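Local coordinates for Mll2253 protein (PDB 3Q63) that is of unknown function but belongs to the AHA1 family, whose helix-grip fold suggests that it may bind a hydrophobic ligand or a partner protein, at residues B[31-36]-B[136-141]; B[26-31]-B[95-100]; B[22-27]-B[104-109]. All coordinates share one frame; numbering follows the deposited sequence.

Contact 1. Residues B[31-36]-B[136-141]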
loop_
_atom_site.group_PDB
_atom_site.type_symbol
_atom_site.label_atom_id
_atom_site.label_comp_id
_atom_site.label_asym_id
_atom_site.label_seq_id
_atom_site.Cartn_x
_atom_site.Cartn_y
_atom_site.Cartn_z
ATOM N N PRO B 31 8.998 11.108 11.270
ATOM C CA PRO B 31 8.367 9.788 11.196
ATOM C C PRO B 31 6.871 9.754 11.481
ATOM O O PRO B 31 6.096 9.221 10.683
ATOM C CB PRO B 31 9.158 8.972 12.214
ATOM C CG PRO B 31 10.517 9.546 12.104
ATOM C CD PRO B 31 10.241 11.040 12.060
ATOM N N HIS B 32 6.461 10.322 12.614
ATOM C CA HIS B 32 5.044 10.303 12.985
ATOM C C HIS B 32 4.186 11.124 12.026
ATOM O O HIS B 32 2.992 10.869 11.875
ATOM C CB HIS B 32 4.855 10.802 14.429
ATOM C CG HIS B 32 4.958 12.290 14.583
ATOM N ND1 HIS B 32 6.135 12.982 14.398
ATOM C CD2 HIS B 32 4.029 13.214 14.929
ATOM C CE1 HIS B 32 5.931 14.268 14.629
ATOM N NE2 HIS B 32 4.661 14.435 14.952
ATOM N N LEU B 33 4.801 12.114 11.391
ATOM C CA LEU B 33 4.105 12.966 10.434
ATOM C C LEU B 33 4.078 12.274 9.066
ATOM O O LEU B 33 3.057 12.264 8.395
ATOM C CB LEU B 33 4.805 14.327 10.350
ATOM C CG LEU B 33 4.137 15.552 10.991
ATOM C CD1 LEU B 33 3.401 15.185 12.261
ATOM C CD2 LEU B 33 5.195 16.623 11.266
ATOM N N ILE B 34 5.204 11.694 8.663
ATOM C CA ILE B 34 5.278 10.980 7.392
ATOM C C ILE B 34 4.201 9.892 7.362
ATOM O O ILE B 34 3.508 9.717 6.363
ATOM C CB ILE B 34 6.659 10.329 7.203
ATOM C CG1 ILE B 34 7.722 11.426 7.121
ATOM C CG2 ILE B 34 6.662 9.445 5.935
ATOM C CD1 ILE B 34 9.150 10.930 7.104
ATOM N N GLU B 35 4.053 9.181 8.471
ATOM C CA GLU B 35 3.067 8.115 8.560
ATOM C C GLU B 35 1.635 8.615 8.362
ATOM O O GLU B 35 0.757 7.858 7.944
ATOM C CB GLU B 35 3.174 7.410 9.914
ATOM C CG GLU B 35 2.206 6.248 10.066
ATOM C CD GLU B 35 2.226 5.653 11.457
ATOM O OE1 GLU B 35 3.318 5.278 11.927
ATOM O OE2 GLU B 35 1.145 5.559 12.082
ATOM N N GLU B 36 1.415 9.896 8.638
ATOM C CA GLU B 36 0.097 10.508 8.523
ATOM C C GLU B 36 -0.371 10.691 7.076
ATOM O O GLU B 36 -1.554 10.541 6.786
ATOM C CB GLU B 36 0.106 11.859 9.244
ATOM C CG GLU B 36 -1.181 12.191 9.961
ATOM C CD GLU B 36 -1.620 11.087 10.909
ATOM O OE1 GLU B 36 -0.847 10.737 11.830
ATOM O OE2 GLU B 36 -2.739 10.559 10.721
ATOM N N GLU B 136 -1.352 17.816 2.274
ATOM C CA GLU B 136 -1.963 19.132 2.416
ATOM C C GLU B 136 -3.056 19.122 3.472
ATOM O O GLU B 136 -3.260 20.111 4.181
ATOM C CB GLU B 136 -2.529 19.597 1.079
ATOM C CG GLU B 136 -1.452 20.020 0.109
ATOM C CD GLU B 136 -2.014 20.559 -1.183
ATOM O OE1 GLU B 136 -2.494 19.752 -2.007
ATOM O OE2 GLU B 136 -1.992 21.795 -1.366
ATOM N N GLN B 137 -3.750 17.996 3.575
ATOM C CA GLN B 137 -4.814 17.832 4.560
ATOM C C GLN B 137 -4.202 17.877 5.960
ATOM O O GLN B 137 -4.735 18.520 6.863
ATOM C CB GLN B 137 -5.526 16.493 4.335
ATOM C CG GLN B 137 -6.448 16.080 5.472
ATOM C CD GLN B 137 -7.110 14.730 5.233
ATOM O OE1 GLN B 137 -6.438 13.732 4.941
ATOM N NE2 GLN B 137 -8.432 14.689 5.365
ATOM N N LEU B 138 -3.079 17.186 6.125
ATOM C CA LEU B 138 -2.378 17.149 7.403
ATOM C C LEU B 138 -1.927 18.550 7.819
ATOM O O LEU B 138 -2.159 18.970 8.952
ATOM C CB LEU B 138 -1.163 16.226 7.310
ATOM C CG LEU B 138 -0.211 16.225 8.507
ATOM C CD1 LEU B 138 -0.925 15.656 9.715
ATOM C CD2 LEU B 138 1.038 15.410 8.182
ATOM N N LEU B 139 -1.282 19.263 6.898
ATOM C CA LEU B 139 -0.796 20.611 7.168
ATOM C C LEU B 139 -1.926 21.563 7.574
ATOM O O LEU B 139 -1.714 22.477 8.376
ATOM C CB LEU B 139 -0.047 21.158 5.942
ATOM C CG LEU B 139 1.281 20.450 5.606
ATOM C CD1 LEU B 139 1.921 21.059 4.354
ATOM C CD2 LEU B 139 2.228 20.592 6.793
ATOM N N ASP B 140 -3.123 21.345 7.029
ATOM C CA ASP B 140 -4.277 22.179 7.363
ATOM C C ASP B 140 -4.900 21.839 8.717
ATOM O O ASP B 140 -5.278 22.738 9.466
ATOM C CB ASP B 140 -5.368 22.077 6.290
ATOM C CG ASP B 140 -5.015 22.828 5.020
ATOM O OD1 ASP B 140 -4.190 23.772 5.085
ATOM O OD2 ASP B 140 -5.577 22.487 3.952
ATOM N N ARG B 141 -5.016 20.554 9.037
ATOM C CA ARG B 141 -5.614 20.186 10.312
ATOM C C ARG B 141 -4.676 20.424 11.486
ATOM O O ARG B 141 -5.107 20.426 12.636
ATOM C CB ARG B 141 -6.058 18.725 10.314
ATOM C CG ARG B 141 -4.930 17.725 10.436
ATOM C CD ARG B 141 -5.472 16.385 10.904
ATOM N NE ARG B 141 -6.629 15.950 10.121
ATOM C CZ ARG B 141 -6.565 15.470 8.882
ATOM N NH1 ARG B 141 -5.392 15.361 8.269
ATOM N NH2 ARG B 141 -7.675 15.090 8.258
#
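Leu138 turns its CG anti to the backbone N (chi1 172°), beside its carbonyl carbon, and this sends both methyls toward Glu36 and Leu33. The contact joins two helices of a Bet v 1-like (helix-grip) fold: the short helix 31-37 and the C-terminal end of the long helix 118-141. The two methyls share CB of Glu36, which lies 3.8 Å from CD2 of Leu138 and 4.0 Å from CD1 of Leu138. CD1 of Leu138 also reaches CG of Glu36 at 3.5 Å, while CD2 is the methyl that meets Leu33. The leucine thus meets the aliphatic root of the glutamate. The Glu36 chain bends at chi2 (53°), and its carboxylate is led away from helix 118-141. Its OE2 stays 6.0 Å from NH1 of Arg141, too far for a salt bridge, though the opposite charges may attract weakly. Leu33 brings its CG to 4.2 Å from CD2 of Leu138. Both Leu33 and Glu36 run nearly perpendicular to the Leu138 side chain. With an alanine here instead of Leu138, the Glu36 methylenes and Leu33 would probably face a gap, and the two helices would lose their main apolar link. The Leu33 carbonyl oxygen, which accepts the Glu36 N-H, also lies against this leucine, with Leu33 O 3.7 Å from CD2 of Leu138.

Contact 2. Residues B[26-31]-B[95-100]; sequences RALTQP and FTLTPT
The Phe95 ring receives a methyl of Leu28 over one face. CD2 of Leu28 sits 4.2 Å above the ring plane, displaced toward the rim, and its nearest ring atom is CE1 of Phe95 at 4.3 Å. Met108 of strand 103-113 packs over the opposite face, and Phe132 of helix 118-141 also touches Phe95. The other branch of Leu28 goes to Leu97. CD1 of Leu28 and CD1 of Leu97 approach tip to tip at 4.1 Å. Leu28 has its CG anti to the carbonyl carbon (chi1 -65°), which carries the fork off helix 21-29 toward the sheet. One leucine thus spans two residues of strand 92-100. Phe95 and Leu97 are two apart in that strand, and both aim their side chains at the helix, while Thr96 between them points away. All three touching residues are buried in the interior between helix 21-29 and the curved antiparallel sheet of the helix-grip fold. No hydrogen bond or salt bridge crosses between the segments. The contact is therefore held by dispersion and by the exclusion of water, and it rests on the fit of methyl groups to an aromatic face and a second leucine.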
loop_
_atom_site.group_PDB
_atom_site.type_symbol
_atom_site.label_atom_id
_atom_site.label_comp_id
_atom_site.label_asym_id
_atom_site.label_seq_id
_atom_site.Cartn_x
_atom_site.Cartn_y
_atom_site.Cartn_z
ATOM N N ARG B 26 9.087 19.606 7.985
ATOM C CA ARG B 26 8.852 18.729 9.126
ATOM C C ARG B 26 7.949 17.565 8.756
ATOM O O ARG B 26 8.212 16.419 9.131
ATOM C CB ARG B 26 8.243 19.516 10.294
ATOM C CG ARG B 26 9.286 20.224 11.154
ATOM C CD ARG B 26 8.652 20.960 12.326
ATOM N NE ARG B 26 8.211 22.304 11.961
ATOM C CZ ARG B 26 9.032 23.286 11.591
ATOM N NH1 ARG B 26 10.342 23.080 11.536
ATOM N NH2 ARG B 26 8.542 24.476 11.284
ATOM N N ALA B 27 6.890 17.852 8.007
ATOM C CA ALA B 27 5.965 16.802 7.595
ATOM C C ALA B 27 6.654 15.771 6.697
ATOM O O ALA B 27 6.226 14.622 6.621
ATOM C CB ALA B 27 4.765 17.415 6.873
ATOM N N LEU B 28 7.722 16.182 6.021
ATOM C CA LEU B 28 8.456 15.286 5.123
ATOM C C LEU B 28 9.605 14.533 5.801
ATOM O O LEU B 28 10.104 13.543 5.266
ATOM C CB LEU B 28 9.036 16.084 3.948
ATOM C CG LEU B 28 8.051 16.730 2.971
ATOM C CD1 LEU B 28 8.781 17.695 2.066
ATOM C CD2 LEU B 28 7.348 15.651 2.168
ATOM N N THR B 29 10.015 15.003 6.975
ATOM C CA THR B 29 11.137 14.413 7.692
ATOM C C THR B 29 10.836 13.857 9.086
ATOM O O THR B 29 11.716 13.300 9.732
ATOM C CB THR B 29 12.274 15.442 7.825
ATOM O OG1 THR B 29 11.784 16.601 8.510
ATOM C CG2 THR B 29 12.786 15.851 6.446
ATOM N N GLN B 30 9.602 14.012 9.551
ATOM C CA GLN B 30 9.219 13.512 10.871
ATOM C C GLN B 30 8.454 12.207 10.723
ATOM O O GLN B 30 7.372 12.182 10.143
ATOM C CB GLN B 30 8.336 14.531 11.577
ATOM C CG GLN B 30 9.022 15.848 11.859
ATOM C CD GLN B 30 9.525 15.934 13.270
ATOM O OE1 GLN B 30 10.413 15.180 13.676
ATOM N NE2 GLN B 30 8.954 16.849 14.042
ATOM N N PRO B 31 8.998 11.108 11.270
ATOM C CA PRO B 31 8.367 9.788 11.196
ATOM C C PRO B 31 6.871 9.754 11.481
ATOM O O PRO B 31 6.096 9.221 10.683
ATOM C CB PRO B 31 9.158 8.972 12.214
ATOM C CG PRO B 31 10.517 9.546 12.104
ATOM C CD PRO B 31 10.241 11.040 12.060
ATOM N N PHE B 95 12.560 15.469 -3.270
ATOM C CA PHE B 95 11.609 16.554 -3.012
ATOM C C PHE B 95 12.368 17.870 -3.080
ATOM O O PHE B 95 13.485 17.969 -2.575
ATOM C CB PHE B 95 10.995 16.426 -1.613
ATOM C CG PHE B 95 10.202 15.169 -1.405
ATOM C CD1 PHE B 95 8.870 15.091 -1.814
ATOM C CD2 PHE B 95 10.792 14.055 -0.816
ATOM C CE1 PHE B 95 8.137 13.916 -1.635
ATOM C CE2 PHE B 95 10.069 12.873 -0.633
ATOM C CZ PHE B 95 8.739 12.805 -1.044
ATOM N N THR B 96 11.771 18.875 -3.709
ATOM C CA THR B 96 12.406 20.181 -3.811
ATOM C C THR B 96 11.419 21.238 -3.325
ATOM O O THR B 96 10.308 21.361 -3.849
ATOM C CB THR B 96 12.850 20.483 -5.267
ATOM O OG1 THR B 96 13.739 19.449 -5.709
ATOM C CG2 THR B 96 13.586 21.825 -5.346
ATOM N N LEU B 97 11.827 21.967 -2.290
ATOM C CA LEU B 97 11.001 23.003 -1.692
ATOM C C LEU B 97 11.498 24.374 -2.137
ATOM O O LEU B 97 12.681 24.695 -1.999
ATOM C CB LEU B 97 11.043 22.906 -0.158
ATOM C CG LEU B 97 10.388 21.678 0.485
ATOM C CD1 LEU B 97 11.165 20.416 0.120
ATOM C CD2 LEU B 97 10.339 21.848 1.987
ATOM N N THR B 98 10.592 25.173 -2.688
ATOM C CA THR B 98 10.935 26.510 -3.150
ATOM C C THR B 98 9.986 27.491 -2.471
ATOM O O THR B 98 8.784 27.453 -2.693
ATOM C CB THR B 98 10.778 26.639 -4.684
ATOM O OG1 THR B 98 11.598 25.663 -5.334
ATOM C CG2 THR B 98 11.193 28.039 -5.150
ATOM N N PRO B 99 10.519 28.364 -1.605
ATOM C CA PRO B 99 9.712 29.357 -0.890
ATOM C C PRO B 99 8.971 30.266 -1.864
ATOM O O PRO B 99 9.543 30.703 -2.857
ATOM C CB PRO B 99 10.751 30.141 -0.087
ATOM C CG PRO B 99 11.848 29.152 0.127
ATOM C CD PRO B 99 11.935 28.450 -1.209
ATOM N N THR B 100 7.701 30.533 -1.584
ATOM C CA THR B 100 6.899 31.430 -2.409
ATOM C C THR B 100 6.213 32.398 -1.448
ATOM O O THR B 100 6.175 32.156 -0.249
ATOM C CB THR B 100 5.795 30.685 -3.185
ATOM O OG1 THR B 100 4.925 30.044 -2.249
ATOM C CG2 THR B 100 6.396 29.645 -4.123
#

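Contact 3. Residues B[22-27]-B[104-109]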
loop_
_atom_site.group_PDB
_atom_site.type_symbol
_atom_site.label_atom_id
_atom_site.label_comp_id
_atom_site.label_asym_id
_atom_site.label_seq_id
_atom_site.Cartn_x
_atom_site.Cartn_y
_atom_site.Cartn_z
ATOM N N GLU B 22 9.349 25.522 6.374
ATOM C CA GLU B 22 9.703 24.815 7.607
ATOM C C GLU B 22 8.669 23.783 8.045
ATOM O O GLU B 22 9.020 22.696 8.506
ATOM C CB GLU B 22 9.933 25.809 8.749
ATOM C CG GLU B 22 11.107 26.722 8.510
ATOM C CD GLU B 22 10.803 27.776 7.467
ATOM O OE1 GLU B 22 11.754 28.237 6.790
ATOM O OE2 GLU B 22 9.613 28.152 7.338
ATOM N N LYS B 23 7.397 24.140 7.910
ATOM C CA LYS B 23 6.296 23.262 8.277
ATOM C C LYS B 23 6.252 22.074 7.315
ATOM O O LYS B 23 6.135 20.923 7.734
ATOM C CB LYS B 23 4.984 24.047 8.212
ATOM C CG LYS B 23 3.724 23.241 8.432
ATOM C CD LYS B 23 3.302 23.269 9.885
ATOM C CE LYS B 23 1.821 23.600 10.010
ATOM N NZ LYS B 23 1.548 24.979 9.503
ATOM N N LEU B 24 6.352 22.363 6.025
ATOM C CA LEU B 24 6.344 21.316 5.009
ATOM C C LEU B 24 7.525 20.384 5.282
ATOM O O LEU B 24 7.376 19.166 5.293
ATOM C CB LEU B 24 6.494 21.932 3.612
ATOM C CG LEU B 24 5.787 21.275 2.422
ATOM C CD1 LEU B 24 6.420 21.780 1.141
ATOM C CD2 LEU B 24 5.894 19.749 2.492
ATOM N N TRP B 25 8.699 20.968 5.520
ATOM C CA TRP B 25 9.901 20.183 5.773
ATOM C C TRP B 25 9.727 19.178 6.902
ATOM O O TRP B 25 10.173 18.031 6.794
ATOM C CB TRP B 25 11.094 21.095 6.083
ATOM C CG TRP B 25 12.365 20.326 6.338
ATOM C CD1 TRP B 25 12.939 20.064 7.552
ATOM C CD2 TRP B 25 13.196 19.691 5.358
ATOM N NE1 TRP B 25 14.075 19.308 7.387
ATOM C CE2 TRP B 25 14.258 19.066 6.051
ATOM C CE3 TRP B 25 13.149 19.590 3.961
ATOM C CZ2 TRP B 25 15.263 18.352 5.395
ATOM C CZ3 TRP B 25 14.152 18.878 3.310
ATOM C CH2 TRP B 25 15.193 18.271 4.028
ATOM N N ARG B 26 9.087 19.606 7.985
ATOM C CA ARG B 26 8.852 18.729 9.126
ATOM C C ARG B 26 7.949 17.565 8.756
ATOM O O ARG B 26 8.212 16.419 9.131
ATOM C CB ARG B 26 8.243 19.516 10.294
ATOM C CG ARG B 26 9.286 20.224 11.154
ATOM C CD ARG B 26 8.652 20.960 12.326
ATOM N NE ARG B 26 8.211 22.304 11.961
ATOM C CZ ARG B 26 9.032 23.286 11.591
ATOM N NH1 ARG B 26 10.342 23.080 11.536
ATOM N NH2 ARG B 26 8.542 24.476 11.284
ATOM N N ALA B 27 6.890 17.852 8.007
ATOM C CA ALA B 27 5.965 16.802 7.595
ATOM C C ALA B 27 6.654 15.771 6.697
ATOM O O ALA B 27 6.226 14.622 6.621
ATOM C CB ALA B 27 4.765 17.415 6.873
ATOM N N THR B 104 4.857 27.484 -0.078
ATOM C CA THR B 104 5.985 26.730 -0.591
ATOM C C THR B 104 5.610 25.906 -1.803
ATOM O O THR B 104 4.594 25.212 -1.804
ATOM C CB THR B 104 6.519 25.757 0.459
ATOM O OG1 THR B 104 6.567 26.406 1.736
ATOM C CG2 THR B 104 7.913 25.295 0.077
ATOM N N HIS B 105 6.434 25.982 -2.838
ATOM C CA HIS B 105 6.186 25.199 -4.031
ATOM C C HIS B 105 6.977 23.894 -3.879
ATOM O O HIS B 105 8.188 23.913 -3.668
ATOM C CB HIS B 105 6.631 25.972 -5.274
ATOM C CG HIS B 105 6.570 25.171 -6.536
ATOM N ND1 HIS B 105 7.526 24.235 -6.869
ATOM C CD2 HIS B 105 5.660 25.150 -7.539
ATOM C CE1 HIS B 105 7.209 23.676 -8.022
ATOM N NE2 HIS B 105 6.080 24.212 -8.450
ATOM N N LEU B 106 6.277 22.767 -3.973
ATOM C CA LEU B 106 6.893 21.454 -3.823
ATOM C C LEU B 106 6.943 20.665 -5.132
ATOM O O LEU B 106 5.941 20.563 -5.838
ATOM C CB LEU B 106 6.120 20.628 -2.781
ATOM C CG LEU B 106 6.568 19.173 -2.588
ATOM C CD1 LEU B 106 7.975 19.158 -2.024
ATOM C CD2 LEU B 106 5.616 18.422 -1.660
ATOM N N ARG B 107 8.114 20.119 -5.450
ATOM C CA ARG B 107 8.283 19.295 -6.642
ATOM C C ARG B 107 8.785 17.938 -6.178
ATOM O O ARG B 107 9.666 17.857 -5.320
ATOM C CB ARG B 107 9.317 19.893 -7.601
ATOM C CG ARG B 107 9.473 19.100 -8.901
ATOM C CD ARG B 107 10.531 19.704 -9.818
ATOM N NE ARG B 107 11.878 19.507 -9.294
ATOM C CZ ARG B 107 12.973 20.044 -9.822
ATOM N NH1 ARG B 107 12.882 20.818 -10.896
ATOM N NH2 ARG B 107 14.160 19.810 -9.273
HETATM N N MSE B 108 8.219 16.875 -6.731
HETATM C CA MSE B 108 8.639 15.526 -6.381
HETATM C C MSE B 108 9.060 14.862 -7.677
HETATM O O MSE B 108 8.294 14.825 -8.644
HETATM C CB MSE B 108 7.477 14.761 -5.749
HETATM C CG MSE B 108 7.833 13.408 -5.134
HETATM SE SE MSE B 108 8.375 12.012 -6.388
HETATM C CE MSE B 108 6.885 12.049 -7.620
ATOM N N GLU B 109 10.291 14.370 -7.709
ATOM C CA GLU B 109 10.792 13.681 -8.886
ATOM C C GLU B 109 11.183 12.278 -8.454
ATOM O O GLU B 109 11.961 12.105 -7.520
ATOM C CB GLU B 109 12.020 14.385 -9.467
ATOM C CG GLU B 109 11.750 15.749 -10.077
ATOM C CD GLU B 109 13.035 16.442 -10.498
ATOM O OE1 GLU B 109 13.788 16.897 -9.602
ATOM O OE2 GLU B 109 13.293 16.522 -11.720
#
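Helix 21-29 packs against strand 103-113 of the curved antiparallel sheet, and Leu24 is the residue that carries this contact to Thr104 and Leu106. The work is done by one methyl. CD1 of Leu24 lies 4.0 Å from CG2 of Thr104 and 4.1 Å from CB of Leu106. It therefore touches two side chains that share one face of the strand, while His105 between them points to the other side. Leu106 meets the methyl most closely through CB, at the root of its side chain. The Leu24 side chain comes in at a slant to that of Thr104, and its CD1 also lies 4.0 Å from CB of Thr104, so the methyl rests on two carbons of the threonine. Thr104 presents its methyl because CG2 is anti to the backbone N, and its hydroxyl OG1 is hydrogen-bonded to the carbonyl oxygen of His19, just ahead of the helix. The threonine thus has two roles. Its methyl packs on Leu24, and its hydroxyl ties the strand to the approach to helix 21-29. Leu24 also touches Ile17 on strand 9-17 and Leu97 on strand 92-100, so its side chain reaches all three neighbouring strands. A short helix following the first strand and laid over the sheet by apolar side chains is a feature of the Bet v 1-like fold to which the AHA1 family belongs.

In the fold
Contacts 2 and 3 lie with their centres about 3 Å apart and share helix 21-29, with Arg26 and Ala27 common to both segments. Their strands, 92-100 and 103-113, are neighbours in the sheet. They are joined by probable backbone hydrogen bonds, such as Thr98 O to His105 N at 2.8 Å. Contact 1 lies to one flank of helix 21-29, its centre about 11 Å from that of contact 2 and 12 Å from that of contact 3. Leu33 CD2 packs 3.8 Å from Ala27 CA, and Leu139 CD2 packs 3.5 Å from Lys23 CG. Helix 21-29 thus links the sheet to both helices of contact 1.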